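Local coordinates for protein nicotinate-nucleotide pyrophosphorylase (Francisella tularensis subsp. tularensis, PDB 3TQV) that probably converts quinolinate and 5-phosphoribosyl 1-diphosphate into nicotinate mononucleotide, carbon dioxide and diphosphate on the route to NAD(+), at residues 137-150 with 153-167. Residues are numbered along the deposited sequence; the frame is centred on the assembly and turned at random.
Sequences KLLDTRKTIPGFRL and KYAVRCGGGFNHRIG. With PO4 (phosphate ion), chain F.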
loop_
_atom_site.group_PDB
_atom_site.type_symbol
_atom_site.label_atom_id
_atom_site.label_comp_id
_atom_site.label_asym_id
_atom_site.label_seq_id
_atom_site.Cartn_x
_atom_site.Cartn_y
_atom_site.Cartn_z
ATOM N N LYS B 137 -18.329 10.275 13.623
ATOM C CA LYS B 137 -17.955 9.063 12.880
ATOM C C LYS B 137 -16.763 9.300 11.937
ATOM O O LYS B 137 -16.481 10.436 11.551
ATOM C CB LYS B 137 -19.136 8.521 12.068
ATOM C CG LYS B 137 -20.421 8.354 12.845
ATOM C CD LYS B 137 -20.518 6.999 13.524
ATOM C CE LYS B 137 -21.869 6.821 14.247
ATOM N NZ LYS B 137 -23.065 7.040 13.357
ATOM N N LEU B 138 -16.083 8.211 11.572
ATOM C CA LEU B 138 -14.909 8.222 10.686
ATOM C C LEU B 138 -15.277 7.993 9.212
ATOM O O LEU B 138 -15.938 7.007 8.861
ATOM C CB LEU B 138 -13.954 7.109 11.108
ATOM C CG LEU B 138 -12.457 7.396 11.175
ATOM C CD1 LEU B 138 -12.228 8.508 12.165
ATOM C CD2 LEU B 138 -11.669 6.158 11.594
ATOM N N LEU B 139 -14.848 8.896 8.344
ATOM C CA LEU B 139 -15.033 8.679 6.916
ATOM C C LEU B 139 -13.691 8.484 6.225
ATOM O O LEU B 139 -12.696 9.093 6.604
ATOM C CB LEU B 139 -15.787 9.844 6.286
ATOM C CG LEU B 139 -17.255 9.954 6.691
ATOM C CD1 LEU B 139 -17.872 11.188 6.073
ATOM C CD2 LEU B 139 -18.028 8.709 6.287
ATOM N N ASP B 140 -13.661 7.612 5.225
ATOM C CA ASP B 140 -12.469 7.451 4.410
ATOM C C ASP B 140 -12.503 8.409 3.210
ATOM O O ASP B 140 -13.288 9.358 3.197
ATOM C CB ASP B 140 -12.294 6.000 3.968
ATOM C CG ASP B 140 -13.513 5.447 3.245
ATOM O OD1 ASP B 140 -14.330 6.207 2.675
ATOM O OD2 ASP B 140 -13.635 4.211 3.247
ATOM N N THR B 141 -11.654 8.152 2.206
ATOM C CA THR B 141 -11.429 9.090 1.097
ATOM C C THR B 141 -11.074 8.298 -0.129
ATOM O O THR B 141 -11.198 7.068 -0.132
ATOM C CB THR B 141 -10.219 9.991 1.363
ATOM O OG1 THR B 141 -9.024 9.248 1.092
ATOM C CG2 THR B 141 -10.204 10.468 2.828
ATOM N N ARG B 142 -10.604 8.990 -1.161
ATOM C CA ARG B 142 -10.114 8.305 -2.359
ATOM C C ARG B 142 -8.582 8.112 -2.322
ATOM O O ARG B 142 -7.990 7.587 -3.280
ATOM C CB ARG B 142 -10.567 9.030 -3.643
ATOM C CG ARG B 142 -12.079 8.873 -3.938
ATOM C CD ARG B 142 -12.646 9.908 -4.929
ATOM N NE ARG B 142 -11.925 9.955 -6.201
ATOM C CZ ARG B 142 -11.208 11.002 -6.634
ATOM N NH1 ARG B 142 -11.115 12.098 -5.897
ATOM N NH2 ARG B 142 -10.589 10.964 -7.813
ATOM N N LYS B 143 -7.947 8.510 -1.217
ATOM C CA LYS B 143 -6.499 8.337 -1.082
ATOM C C LYS B 143 -6.184 6.870 -0.776
ATOM O O LYS B 143 -5.933 6.466 0.365
ATOM C CB LYS B 143 -5.901 9.306 -0.058
ATOM C CG LYS B 143 -6.142 10.799 -0.389
ATOM C CD LYS B 143 -5.589 11.699 0.711
ATOM C CE LYS B 143 -5.221 13.097 0.208
ATOM N NZ LYS B 143 -6.436 13.762 -0.308
ATOM N N THR B 144 -6.186 6.092 -1.849
ATOM C CA THR B 144 -6.194 4.653 -1.807
ATOM C C THR B 144 -4.987 4.081 -2.579
ATOM O O THR B 144 -4.409 4.771 -3.433
ATOM C CB THR B 144 -7.495 4.213 -2.474
ATOM O OG1 THR B 144 -8.398 3.706 -1.488
ATOM C CG2 THR B 144 -7.245 3.183 -3.560
ATOM N N ILE B 145 -4.599 2.837 -2.285
ATOM C CA ILE B 145 -3.615 2.147 -3.124
ATOM C C ILE B 145 -4.249 1.710 -4.448
ATOM O O ILE B 145 -5.254 1.009 -4.457
ATOM C CB ILE B 145 -3.018 0.899 -2.460
ATOM C CG1 ILE B 145 -2.635 1.197 -1.009
ATOM C CG2 ILE B 145 -1.806 0.421 -3.281
ATOM C CD1 ILE B 145 -1.759 2.446 -0.860
ATOM N N PRO B 146 -3.660 2.126 -5.571
ATOM C CA PRO B 146 -4.318 1.835 -6.838
ATOM C C PRO B 146 -4.702 0.359 -6.965
ATOM O O PRO B 146 -3.902 -0.518 -6.634
ATOM C CB PRO B 146 -3.254 2.234 -7.857
ATOM C CG PRO B 146 -2.601 3.426 -7.211
ATOM C CD PRO B 146 -2.511 3.028 -5.751
ATOM N N GLY B 147 -5.928 0.109 -7.427
ATOM C CA GLY B 147 -6.422 -1.234 -7.655
ATOM C C GLY B 147 -7.062 -1.825 -6.420
ATOM O O GLY B 147 -7.622 -2.916 -6.461
ATOM N N PHE B 148 -6.954 -1.104 -5.314
ATOM C CA PHE B 148 -7.406 -1.574 -4.013
ATOM C C PHE B 148 -8.419 -0.607 -3.449
ATOM O O PHE B 148 -8.498 -0.443 -2.231
ATOM C CB PHE B 148 -6.233 -1.671 -3.033
ATOM C CG PHE B 148 -5.362 -2.865 -3.253
ATOM C CD1 PHE B 148 -5.520 -4.001 -2.469
ATOM C CD2 PHE B 148 -4.384 -2.849 -4.242
ATOM C CE1 PHE B 148 -4.739 -5.129 -2.669
ATOM C CE2 PHE B 148 -3.570 -3.958 -4.455
ATOM C CZ PHE B 148 -3.744 -5.118 -3.656
ATOM N N ARG B 149 -9.175 0.039 -4.332
ATOM C CA ARG B 149 -10.203 0.978 -3.900
ATOM C C ARG B 149 -11.238 0.280 -3.029
ATOM O O ARG B 149 -11.436 0.641 -1.870
ATOM C CB ARG B 149 -10.885 1.619 -5.107
ATOM C CG ARG B 149 -12.233 2.232 -4.798
ATOM C CD ARG B 149 -12.150 3.578 -4.103
ATOM N NE ARG B 149 -11.624 4.589 -5.013
ATOM C CZ ARG B 149 -10.515 5.266 -4.766
ATOM N NH1 ARG B 149 -9.857 5.035 -3.639
ATOM N NH2 ARG B 149 -10.068 6.162 -5.625
ATOM N N LEU B 150 -11.885 -0.736 -3.592
ATOM C CA LEU B 150 -12.920 -1.457 -2.873
ATOM C C LEU B 150 -12.345 -2.278 -1.709
ATOM O O LEU B 150 -12.907 -2.311 -0.609
ATOM C CB LEU B 150 -13.726 -2.330 -3.843
ATOM C CG LEU B 150 -14.662 -1.538 -4.767
ATOM C CD1 LEU B 150 -15.328 -2.463 -5.776
ATOM C CD2 LEU B 150 -15.721 -0.752 -3.980
ATOM N N LYS B 153 -11.888 0.124 1.089
ATOM C CA LYS B 153 -13.177 0.561 1.608
ATOM C C LYS B 153 -13.714 -0.535 2.535
ATOM O O LYS B 153 -14.246 -0.269 3.615
ATOM C CB LYS B 153 -14.149 0.800 0.452
ATOM C CG LYS B 153 -13.766 1.940 -0.493
ATOM C CD LYS B 153 -14.029 3.286 0.149
ATOM C CE LYS B 153 -13.765 4.445 -0.785
ATOM N NZ LYS B 153 -13.883 5.762 -0.074
ATOM N N TYR B 154 -13.549 -1.775 2.102
ATOM C CA TYR B 154 -13.938 -2.920 2.904
ATOM C C TYR B 154 -13.128 -2.984 4.216
ATOM O O TYR B 154 -13.694 -3.132 5.302
ATOM C CB TYR B 154 -13.806 -4.217 2.085
ATOM C CG TYR B 154 -14.162 -5.457 2.849
ATOM C CD1 TYR B 154 -15.469 -5.701 3.240
ATOM C CD2 TYR B 154 -13.184 -6.386 3.200
ATOM C CE1 TYR B 154 -15.796 -6.828 3.956
ATOM C CE2 TYR B 154 -13.504 -7.529 3.916
ATOM C CZ TYR B 154 -14.815 -7.740 4.294
ATOM O OH TYR B 154 -15.151 -8.875 5.013
ATOM N N ALA B 155 -11.808 -2.861 4.124
ATOM C CA ALA B 155 -10.982 -2.888 5.324
ATOM C C ALA B 155 -11.436 -1.816 6.294
ATOM O O ALA B 155 -11.539 -2.047 7.491
ATOM C CB ALA B 155 -9.515 -2.688 4.975
ATOM N N VAL B 156 -11.708 -0.633 5.775
ATOM C CA VAL B 156 -12.061 0.472 6.643
ATOM C C VAL B 156 -13.371 0.164 7.366
ATOM O O VAL B 156 -13.486 0.372 8.575
ATOM C CB VAL B 156 -12.126 1.809 5.873
ATOM C CG1 VAL B 156 -12.769 2.870 6.722
ATOM C CG2 VAL B 156 -10.720 2.247 5.445
ATOM N N ARG B 157 -14.355 -0.346 6.633
ATOM C CA ARG B 157 -15.579 -0.817 7.258
ATOM C C ARG B 157 -15.252 -1.887 8.295
ATOM O O ARG B 157 -15.735 -1.817 9.424
ATOM C CB ARG B 157 -16.559 -1.341 6.212
ATOM C CG ARG B 157 -17.294 -0.243 5.446
ATOM C CD ARG B 157 -18.322 0.455 6.322
ATOM N NE ARG B 157 -19.157 -0.539 6.973
ATOM C CZ ARG B 157 -19.349 -0.617 8.286
ATOM N NH1 ARG B 157 -18.783 0.270 9.100
ATOM N NH2 ARG B 157 -20.120 -1.579 8.777
ATOM N N CYS B 158 -14.410 -2.853 7.927
ATOM C CA CYS B 158 -14.021 -3.921 8.847
ATOM C C CYS B 158 -13.507 -3.399 10.191
ATOM O O CYS B 158 -13.635 -4.070 11.223
ATOM C CB CYS B 158 -12.984 -4.848 8.212
ATOM S SG CYS B 158 -13.694 -6.035 7.065
ATOM N N GLY B 159 -12.937 -2.199 10.173
ATOM C CA GLY B 159 -12.310 -1.636 11.354
ATOM C C GLY B 159 -13.151 -0.649 12.143
ATOM O O GLY B 159 -12.728 -0.186 13.195
ATOM N N GLY B 160 -14.334 -0.306 11.647
ATOM C CA GLY B 160 -15.200 0.590 12.391
ATOM C C GLY B 160 -15.564 1.837 11.614
ATOM O O GLY B 160 -16.491 2.577 11.977
ATOM N N GLY B 161 -14.841 2.062 10.523
ATOM C CA GLY B 161 -15.025 3.266 9.740
ATOM C C GLY B 161 -16.115 3.107 8.711
ATOM O O GLY B 161 -16.405 1.997 8.295
ATOM N N PHE B 162 -16.717 4.222 8.309
ATOM C CA PHE B 162 -17.732 4.212 7.267
ATOM C C PHE B 162 -17.217 4.875 5.972
ATOM O O PHE B 162 -16.299 5.721 5.993
ATOM C CB PHE B 162 -19.033 4.884 7.744
ATOM C CG PHE B 162 -19.616 4.287 9.004
ATOM C CD1 PHE B 162 -20.545 3.257 8.939
ATOM C CD2 PHE B 162 -19.241 4.763 10.253
ATOM C CE1 PHE B 162 -21.085 2.701 10.107
ATOM C CE2 PHE B 162 -19.771 4.219 11.408
ATOM C CZ PHE B 162 -20.702 3.188 11.335
ATOM N N ASN B 163 -17.835 4.487 4.854
ATOM C CA ASN B 163 -17.372 4.863 3.535
ATOM C C ASN B 163 -17.900 6.202 3.036
ATOM O O ASN B 163 -19.089 6.363 2.788
ATOM C CB ASN B 163 -17.733 3.769 2.531
ATOM C CG ASN B 163 -17.093 2.423 2.862
ATOM O OD1 ASN B 163 -15.952 2.364 3.316
ATOM N ND2 ASN B 163 -17.828 1.338 2.632
ATOM N N HIS B 164 -16.996 7.162 2.878
ATOM C CA HIS B 164 -17.234 8.327 2.035
ATOM C C HIS B 164 -17.439 7.779 0.624
ATOM O O HIS B 164 -17.351 6.576 0.417
ATOM C CB HIS B 164 -16.015 9.233 2.086
ATOM C CG HIS B 164 -16.188 10.539 1.381
ATOM N ND1 HIS B 164 -16.966 11.557 1.882
ATOM C CD2 HIS B 164 -15.653 11.005 0.232
ATOM C CE1 HIS B 164 -16.917 12.590 1.062
ATOM N NE2 HIS B 164 -16.121 12.283 0.056
ATOM N N ARG B 165 -17.709 8.637 -0.348
ATOM C CA ARG B 165 -18.077 8.134 -1.668
ATOM C C ARG B 165 -17.045 7.134 -2.204
ATOM O O ARG B 165 -15.855 7.267 -1.947
ATOM C CB ARG B 165 -18.275 9.286 -2.648
ATOM C CG ARG B 165 -17.087 10.209 -2.739
ATOM C CD ARG B 165 -17.226 11.209 -3.869
ATOM N NE ARG B 165 -15.958 11.889 -4.132
ATOM C CZ ARG B 165 -15.736 12.734 -5.138
ATOM N NH1 ARG B 165 -16.701 13.024 -6.009
ATOM N NH2 ARG B 165 -14.534 13.288 -5.263
ATOM N N ILE B 166 -17.491 6.125 -2.942
ATOM C CA ILE B 166 -16.546 5.197 -3.551
ATOM C C ILE B 166 -15.646 5.858 -4.598
ATOM O O ILE B 166 -14.459 5.539 -4.680
ATOM C CB ILE B 166 -17.242 3.974 -4.199
ATOM C CG1 ILE B 166 -18.190 3.311 -3.201
ATOM C CG2 ILE B 166 -16.196 2.991 -4.758
ATOM C CD1 ILE B 166 -17.578 3.114 -1.814
ATOM N N GLY B 167 -16.197 6.768 -5.400
ATOM C CA GLY B 167 -15.430 7.339 -6.495
ATOM C C GLY B 167 -15.899 8.651 -7.090
ATOM O O GLY B 167 -16.374 9.535 -6.369
HETATM P P PO4 F . -12.681 12.234 -2.132
HETATM O O1 PO4 F . -12.978 13.266 -1.087
HETATM O O2 PO4 F . -11.586 11.316 -1.666
HETATM O O3 PO4 F . -13.923 11.446 -2.415
HETATM O O4 PO4 F . -12.263 12.925 -3.395
#
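Lys-137 CD comes within 3.6 Å of Phe-162 CE2, where strand 137-139, the first strand of the parallel sheet in the TIM-barrel-like C-terminal domain, meets the chain returning from helix 149-159. Here Phe-162 N binds Leu-138 O at 2.9 Å, and Leu-139 forms a single beta bridge with Phe-162. The contact illustrates how a buried ion pair can tie the loop after a strand to the helix that follows. With CG lodged between its backbone N and carbonyl carbon (chi1 55°), Asp-140 holds OD1 2.8 Å from Lys-153 NZ in a salt bridge, the two side chains crossing nearly at right angles; His-164 N adds a weak bond to the same oxygen. Lys-153 NZ also reaches Thr-141 O, from above the carbonyl plane, and Arg-165 O, giving the ammonium three acceptors. At Arg-142 a phosphate ion, probably from the crystallisation liquor, lies in the predicted substrate site. Arg-142 NH1 (2.9 Å) and Arg-165 NH2 converge on its O4, their guanidinium planes 75° apart, and Arg-165 NE meets O3 at 2.7 Å, almost straight (178°); Arg-142 NH2 pairs with Asp-30 of the second subunit. Finally, Leu-150 CD2 packs on Ile-166 CG2, 3.9 Å away.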